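Local coordinates for D-aminopeptidase (Burkholderia sp. LK4, PDB 5TZB), which probably acts as a beta-aminopeptidase of the Ntn-hydrolase type, removing N-terminal beta-amino acids from peptides, at residues G50-L54 against H165-A169; C82-V86 against L270-T276; H87-G93 against D295-F301. All coordinates share one frame; numbering follows the deposited sequence.

Contact 1: G50-L54 against H165-A169; sequences GHCTL and HVQRA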
# COMPACT_ATOMS: atom_id res chain seq x y z
N GLY C 50 -7.59 17.64 24.88
CA GLY C 50 -8.28 18.91 25.11
C GLY C 50 -9.32 19.19 24.04
O GLY C 50 -9.12 18.87 22.88
N HIS C 51 -10.45 19.77 24.43
CA HIS C 51 -11.51 20.13 23.50
C HIS C 51 -11.65 21.65 23.43
O HIS C 51 -11.36 22.35 24.40
CB HIS C 51 -12.87 19.54 23.90
CG HIS C 51 -12.94 18.05 23.93
ND1 HIS C 51 -12.60 17.26 22.85
CD2 HIS C 51 -13.40 17.20 24.88
CE1 HIS C 51 -12.79 15.99 23.15
NE2 HIS C 51 -13.29 15.92 24.37
N CYS C 52 -12.07 22.16 22.27
CA CYS C 52 -12.64 23.50 22.18
C CYS C 52 -13.97 23.37 21.45
O CYS C 52 -14.01 22.92 20.31
CB CYS C 52 -11.72 24.49 21.47
SG CYS C 52 -12.47 26.12 21.26
N THR C 53 -15.05 23.73 22.13
CA THR C 53 -16.40 23.51 21.63
C THR C 53 -17.06 24.82 21.19
O THR C 53 -17.08 25.79 21.95
CB THR C 53 -17.27 22.83 22.71
OG1 THR C 53 -16.64 21.59 23.08
CG2 THR C 53 -18.69 22.55 22.19
N LEU C 54 -17.54 24.86 19.95
CA LEU C 54 -18.21 26.04 19.42
C LEU C 54 -19.70 25.78 19.25
O LEU C 54 -20.10 24.93 18.47
CB LEU C 54 -17.61 26.45 18.08
CG LEU C 54 -16.12 26.76 18.12
CD1 LEU C 54 -15.63 27.19 16.75
CD2 LEU C 54 -15.82 27.81 19.20
N HIS C 165 -9.03 28.92 18.58
CA HIS C 165 -9.73 27.73 19.05
C HIS C 165 -8.76 26.56 19.21
O HIS C 165 -8.91 25.75 20.13
CB HIS C 165 -10.85 27.37 18.09
CG HIS C 165 -11.87 28.46 17.94
ND1 HIS C 165 -12.36 28.85 16.71
CD2 HIS C 165 -12.49 29.23 18.86
CE1 HIS C 165 -13.24 29.82 16.89
NE2 HIS C 165 -13.33 30.07 18.18
N VAL C 166 -7.78 26.48 18.33
CA VAL C 166 -6.76 25.45 18.45
C VAL C 166 -5.95 25.71 19.72
O VAL C 166 -5.60 24.78 20.44
CB VAL C 166 -5.83 25.41 17.22
CG1 VAL C 166 -4.77 24.37 17.41
CG2 VAL C 166 -6.62 25.12 15.94
N GLN C 167 -5.69 26.98 20.01
CA GLN C 167 -4.91 27.32 21.20
C GLN C 167 -5.66 27.01 22.49
O GLN C 167 -5.07 26.54 23.46
CB GLN C 167 -4.52 28.81 21.17
CG GLN C 167 -3.51 29.15 20.11
CD GLN C 167 -2.16 28.54 20.44
OE1 GLN C 167 -1.85 28.32 21.61
NE2 GLN C 167 -1.37 28.25 19.41
N ARG C 168 -6.97 27.22 22.48
CA ARG C 168 -7.83 26.85 23.60
C ARG C 168 -7.83 25.33 23.85
O ARG C 168 -7.80 24.89 25.00
CB ARG C 168 -9.25 27.38 23.35
CG ARG C 168 -9.35 28.90 23.61
CD ARG C 168 -10.71 29.52 23.28
NE ARG C 168 -11.88 28.76 23.70
CZ ARG C 168 -13.09 28.97 23.19
NH1 ARG C 168 -13.25 29.89 22.26
NH2 ARG C 168 -14.14 28.25 23.59
N ALA C 169 -7.90 24.54 22.78
CA ALA C 169 -7.85 23.08 22.93
C ALA C 169 -6.49 22.64 23.48
O ALA C 169 -6.40 21.80 24.37
CB ALA C 169 -8.13 22.38 21.60
O HOH W 1 -11.12 25.14 25.55

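Contact 2: C82-V86 against L270-T276; sequences CFAGV and LLPHQCT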
# COMPACT_ATOMS: atom_id res chain seq x y z
N CYS C 82 7.01 9.63 18.69
CA CYS C 82 6.43 8.31 18.91
C CYS C 82 6.41 7.53 17.61
O CYS C 82 6.10 8.08 16.55
CB CYS C 82 5.00 8.40 19.45
SG CYS C 82 4.82 9.18 21.06
N PHE C 83 6.72 6.25 17.69
CA PHE C 83 6.46 5.37 16.57
C PHE C 83 4.94 5.36 16.30
O PHE C 83 4.12 5.47 17.23
CB PHE C 83 7.00 3.97 16.83
CG PHE C 83 8.51 3.86 16.70
CD1 PHE C 83 9.21 4.65 15.79
CD2 PHE C 83 9.23 2.96 17.50
CE1 PHE C 83 10.61 4.53 15.65
CE2 PHE C 83 10.62 2.84 17.38
CZ PHE C 83 11.31 3.62 16.46
N ALA C 84 4.56 5.28 15.04
CA ALA C 84 3.15 5.37 14.68
C ALA C 84 2.89 4.73 13.33
O ALA C 84 3.82 4.48 12.57
CB ALA C 84 2.68 6.82 14.70
N GLY C 85 1.62 4.48 13.04
CA GLY C 85 1.25 3.90 11.77
C GLY C 85 -0.20 4.28 11.47
O GLY C 85 -0.95 4.66 12.38
N VAL C 86 -0.59 4.17 10.20
CA VAL C 86 -1.96 4.49 9.81
C VAL C 86 -2.59 3.34 9.05
O VAL C 86 -1.90 2.57 8.38
CB VAL C 86 -2.02 5.74 8.93
CG1 VAL C 86 -1.59 6.95 9.71
CG2 VAL C 86 -1.17 5.58 7.67
N LEU C 270 5.94 -0.61 20.45
CA LEU C 270 5.68 -1.05 19.09
C LEU C 270 6.52 -0.29 18.08
O LEU C 270 6.61 0.94 18.15
CB LEU C 270 4.20 -0.88 18.74
CG LEU C 270 3.21 -1.77 19.51
CD1 LEU C 270 1.80 -1.54 19.00
CD2 LEU C 270 3.59 -3.23 19.39
N LEU C 271 7.09 -1.02 17.13
CA LEU C 271 7.80 -0.44 15.98
C LEU C 271 6.79 0.11 14.96
O LEU C 271 5.61 -0.26 15.02
CB LEU C 271 8.70 -1.49 15.32
CG LEU C 271 9.79 -2.08 16.21
CD1 LEU C 271 10.60 -3.09 15.43
CD2 LEU C 271 10.67 -0.97 16.76
N PRO C 272 7.25 0.97 14.02
CA PRO C 272 6.35 1.53 12.99
C PRO C 272 5.49 0.46 12.30
O PRO C 272 4.27 0.64 12.25
CB PRO C 272 7.31 2.20 12.01
CG PRO C 272 8.40 2.69 12.90
CD PRO C 272 8.58 1.61 13.95
N HIS C 273 6.06 -0.66 11.85
CA HIS C 273 5.26 -1.66 11.13
C HIS C 273 4.21 -2.30 12.05
O HIS C 273 3.16 -2.74 11.58
CB HIS C 273 6.16 -2.73 10.49
CG HIS C 273 6.58 -3.83 11.42
ND1 HIS C 273 7.67 -3.72 12.26
CD2 HIS C 273 6.12 -5.10 11.57
CE1 HIS C 273 7.84 -4.86 12.91
NE2 HIS C 273 6.91 -5.71 12.52
N GLN C 274 4.48 -2.32 13.35
CA GLN C 274 3.56 -2.91 14.33
C GLN C 274 2.42 -1.94 14.65
O GLN C 274 1.31 -2.35 15.00
CB GLN C 274 4.31 -3.30 15.61
CG GLN C 274 5.43 -4.31 15.37
CD GLN C 274 6.09 -4.75 16.68
OE1 GLN C 274 6.58 -3.93 17.44
NE2 GLN C 274 6.09 -6.05 16.93
N CYS C 275 2.70 -0.65 14.59
CA CYS C 275 1.66 0.36 14.74
C CYS C 275 0.65 0.29 13.59
O CYS C 275 -0.54 0.54 13.77
CB CYS C 275 2.29 1.74 14.85
SG CYS C 275 3.20 2.05 16.41
N THR C 276 1.14 -0.01 12.39
CA THR C 276 0.26 -0.20 11.22
C THR C 276 -0.68 -1.37 11.46
O THR C 276 -1.88 -1.30 11.18
CB THR C 276 1.08 -0.44 9.94
OG1 THR C 276 1.98 0.66 9.76
CG2 THR C 276 0.17 -0.54 8.69
O HOH W 2 1.74 3.36 8.57

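Contact 3: H87-G93 against D295-F301; sequences HVLNGNG and DSSGDIF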
# COMPACT_ATOMS: atom_id res chain seq x y z
N HIS C 87 -3.92 3.22 9.17
CA HIS C 87 -4.65 2.35 8.28
C HIS C 87 -5.92 3.02 7.76
O HIS C 87 -6.67 3.64 8.52
CB HIS C 87 -5.04 1.01 8.94
CG HIS C 87 -5.84 0.15 8.01
ND1 HIS C 87 -5.25 -0.68 7.08
CD2 HIS C 87 -7.17 0.07 7.79
CE1 HIS C 87 -6.18 -1.27 6.36
NE2 HIS C 87 -7.36 -0.83 6.76
N VAL C 88 -6.17 2.86 6.47
CA VAL C 88 -7.36 3.43 5.87
C VAL C 88 -8.33 2.35 5.39
O VAL C 88 -8.04 1.61 4.46
CB VAL C 88 -7.03 4.36 4.67
CG1 VAL C 88 -8.32 4.86 4.06
CG2 VAL C 88 -6.16 5.51 5.13
N LEU C 89 -9.47 2.24 6.08
CA LEU C 89 -10.54 1.35 5.67
C LEU C 89 -11.29 1.94 4.48
O LEU C 89 -11.71 1.22 3.59
CB LEU C 89 -11.50 1.08 6.85
CG LEU C 89 -12.87 0.43 6.63
CD1 LEU C 89 -12.80 -0.91 5.87
CD2 LEU C 89 -13.55 0.23 8.00
N ASN C 90 -11.50 3.26 4.51
CA ASN C 90 -12.20 3.95 3.42
C ASN C 90 -11.82 5.42 3.37
O ASN C 90 -12.29 6.21 4.19
CB ASN C 90 -13.71 3.81 3.59
CG ASN C 90 -14.48 4.11 2.31
OD1 ASN C 90 -14.56 3.27 1.42
ND2 ASN C 90 -15.08 5.30 2.24
N GLY C 91 -10.99 5.80 2.39
CA GLY C 91 -10.40 7.13 2.38
C GLY C 91 -11.24 8.28 1.90
O GLY C 91 -10.70 9.21 1.29
N ASN C 92 -12.56 8.25 2.16
CA ASN C 92 -13.43 9.36 1.77
C ASN C 92 -13.35 10.46 2.81
O ASN C 92 -14.36 10.83 3.39
CB ASN C 92 -14.89 8.89 1.58
CG ASN C 92 -15.67 9.78 0.61
OD1 ASN C 92 -15.29 10.93 0.36
ND2 ASN C 92 -16.79 9.26 0.07
N GLY C 93 -12.14 10.97 3.03
CA GLY C 93 -11.89 11.99 4.03
C GLY C 93 -10.54 12.63 3.81
O GLY C 93 -9.74 12.18 2.98
N ASP C 295 -19.67 3.96 1.28
CA ASP C 295 -18.81 4.72 0.37
C ASP C 295 -18.53 6.13 0.89
O ASP C 295 -17.41 6.65 0.74
CB ASP C 295 -19.46 4.81 -1.02
CG ASP C 295 -18.74 5.79 -1.92
OD1 ASP C 295 -17.67 5.42 -2.43
OD2 ASP C 295 -19.24 6.92 -2.14
N SER C 296 -19.51 6.74 1.54
CA SER C 296 -19.41 8.15 1.91
C SER C 296 -18.61 8.40 3.19
O SER C 296 -18.40 9.56 3.56
CB SER C 296 -20.80 8.76 2.11
OG SER C 296 -21.42 8.20 3.25
N SER C 297 -18.18 7.33 3.84
CA SER C 297 -17.58 7.43 5.18
C SER C 297 -16.05 7.47 5.19
O SER C 297 -15.39 6.49 4.84
CB SER C 297 -18.09 6.27 6.03
OG SER C 297 -17.81 6.48 7.40
N GLY C 298 -15.48 8.58 5.63
CA GLY C 298 -14.03 8.69 5.75
C GLY C 298 -13.57 7.92 6.97
O GLY C 298 -13.60 8.45 8.10
N ASP C 299 -13.18 6.67 6.77
CA ASP C 299 -12.79 5.82 7.88
C ASP C 299 -11.27 5.69 7.93
O ASP C 299 -10.67 4.87 7.22
CB ASP C 299 -13.50 4.47 7.78
CG ASP C 299 -15.03 4.61 7.72
OD1 ASP C 299 -15.56 5.65 8.18
OD2 ASP C 299 -15.72 3.70 7.21
N ILE C 300 -10.66 6.54 8.75
CA ILE C 300 -9.21 6.69 8.75
C ILE C 300 -8.64 6.51 10.15
O ILE C 300 -9.09 7.16 11.10
CB ILE C 300 -8.82 8.08 8.17
CG1 ILE C 300 -9.33 8.18 6.73
CG2 ILE C 300 -7.32 8.33 8.27
CD1 ILE C 300 -9.16 9.56 6.09
N PHE C 301 -7.67 5.60 10.28
CA PHE C 301 -7.20 5.16 11.59
C PHE C 301 -5.71 5.42 11.81
O PHE C 301 -4.88 5.16 10.94
CB PHE C 301 -7.47 3.66 11.78
CG PHE C 301 -8.83 3.21 11.32
CD1 PHE C 301 -9.96 3.97 11.56
CD2 PHE C 301 -8.98 1.99 10.65
CE1 PHE C 301 -11.22 3.54 11.13
CE2 PHE C 301 -10.24 1.56 10.21
CZ PHE C 301 -11.36 2.33 10.46

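Contact 1: G50-L54 against H165-A169
C52 directs its sulfur onto the flat of the R168 guanidinium: SG stands 3.4 Å above the plane, over the centre of the group, and lies 3.5 Å from CZ of R168. With SG anti to the backbone N (chi1 176°), the cysteine extends from the strand toward the helix. The same sulfur approaches the H165 ring obliquely. That imidazole is covered on one face by L54, whose branch crosses the histidine side chain at about a right angle; CD1 makes a CH-pi contact 3.8 Å from the ring centroid, while CD2 lies 3.5 Å from H165 NE2. In-plane, the edge of the ring meets R168 NH1, and ND1 accepts a hydrogen bond from the backbone N of S162. The contact is alpha/beta packing: helix 163-172 lies against strand 48-56, an outermost strand of the five-stranded mixed sheet within this chain, and the axes of the two short segments approach to 6.8 Å. Where the CA atoms come nearest, G50 faces A169, and one C-H of G50 CA points at A169 O, 3.5 Å away. Nearby, a water donates to H51 O at 3.0 Å and, weakly, to the carbonyl oxygen of R168.

Contact 2: C82-V86 against L270-T276
L270 meets F83 through its backbone: its carbonyl oxygen sits at the edge of the phenyl ring, near the ring plane, and lies 3.3 Å from F83 CB. This starts an alpha/beta layer in which helix 272-289 packs against strand 82-88, the short segments being inclined at -40° with their axes 5.8 Å apart. L271, the N-cap residue, has its N-H held by Q274 OE1 in a nearly straight bond that uses a lone pair in the carbonyl plane. L271 CD2 lies 3.9 Å from F83 CE2, the two side chains running side by side in the same direction. P272 sets CD over one face of the F83 ring, offset toward the rim, a CH-pi contact 3.6 Å from the phenyl centroid; its side chain is also about 4 Å from a bound calcium ion, and F83 packs on M328 of the second subunit. One turn on, C275 presses into the strand backbone, CB lying 3.4 Å from G85 N and SG against the F83 carbonyl. T276 holds CG2 anti to the backbone N, near V86 O, and OG1 beside that N (chi1 -56°), near G85 CA; a water 3.0 Å from OG1 also accepts from V86 N.

Contact 3: H87-G93 against D295-F301
N90 and N92 reach across to the loop ahead of strand 298-305, and their amide nitrogens share one acceptor. They follow a classic beta bulge in an antiparallel strand pair, in which L89 and N90 both face D299. N92 ND2 donates to D295 O at 2.8 Å in an almost straight bond (175°) that lies in its own amide plane; N90 ND2 donates to the same oxygen at 3.1 Å, coming from the opposite face of that carbonyl. N90 ND2 also donates to S297 O at 2.9 Å, from above the carbonyl plane. CG anti to the backbone N (chi1 -162°) extends the N90 amide toward the D295-S297 loop. At the bulge, D299 O accepts weakly from L89 N and in a straighter bond from N90 N, while D299 N returns a bond to N90 O. Before it, H87 and F301 form a hydrogen-bonded pair, with 2.8 Å from H87 N to F301 O.

Other subunits complete several of the polar ends: R277 of the fourth subunit forms a salt bridge with D295 and, together with R281 of that subunit, bonds N90 OD1, while W140 of the third subunit bonds N92 OD1. On this chain, the N-H of G298 bonds S259 OG.

On the face that carries H87 and F301, L89 CB lies 3.6 Å from F301 CE2, the two side chains meeting at an oblique angle. H87 lies alongside F301, presenting its ring edge so that CD2 is 3.9 Å from F301 CD2.

From the N terminus the chain lays down G50-L54, then C82-V86 and, without a break, H87-G93. Contact 1 closes first, when helix 163-172 returns against strand 48-56, 111 residues on. Contact 2 closes next, as the start of helix 272-289 meets strand 82-88, and contact 3 last, when strand 298-305 pairs with the far end of strand 82-88 and with strand 90-91 beyond it. None nests; each pair crosses, since the segments alternate. Contact 1 ties a helix to the five-stranded sheet, with centres 28 and 25 Å from those of contacts 2 and 3. These two share the other sheet and touch, V86 CB lying 3.5 Å from F301 O.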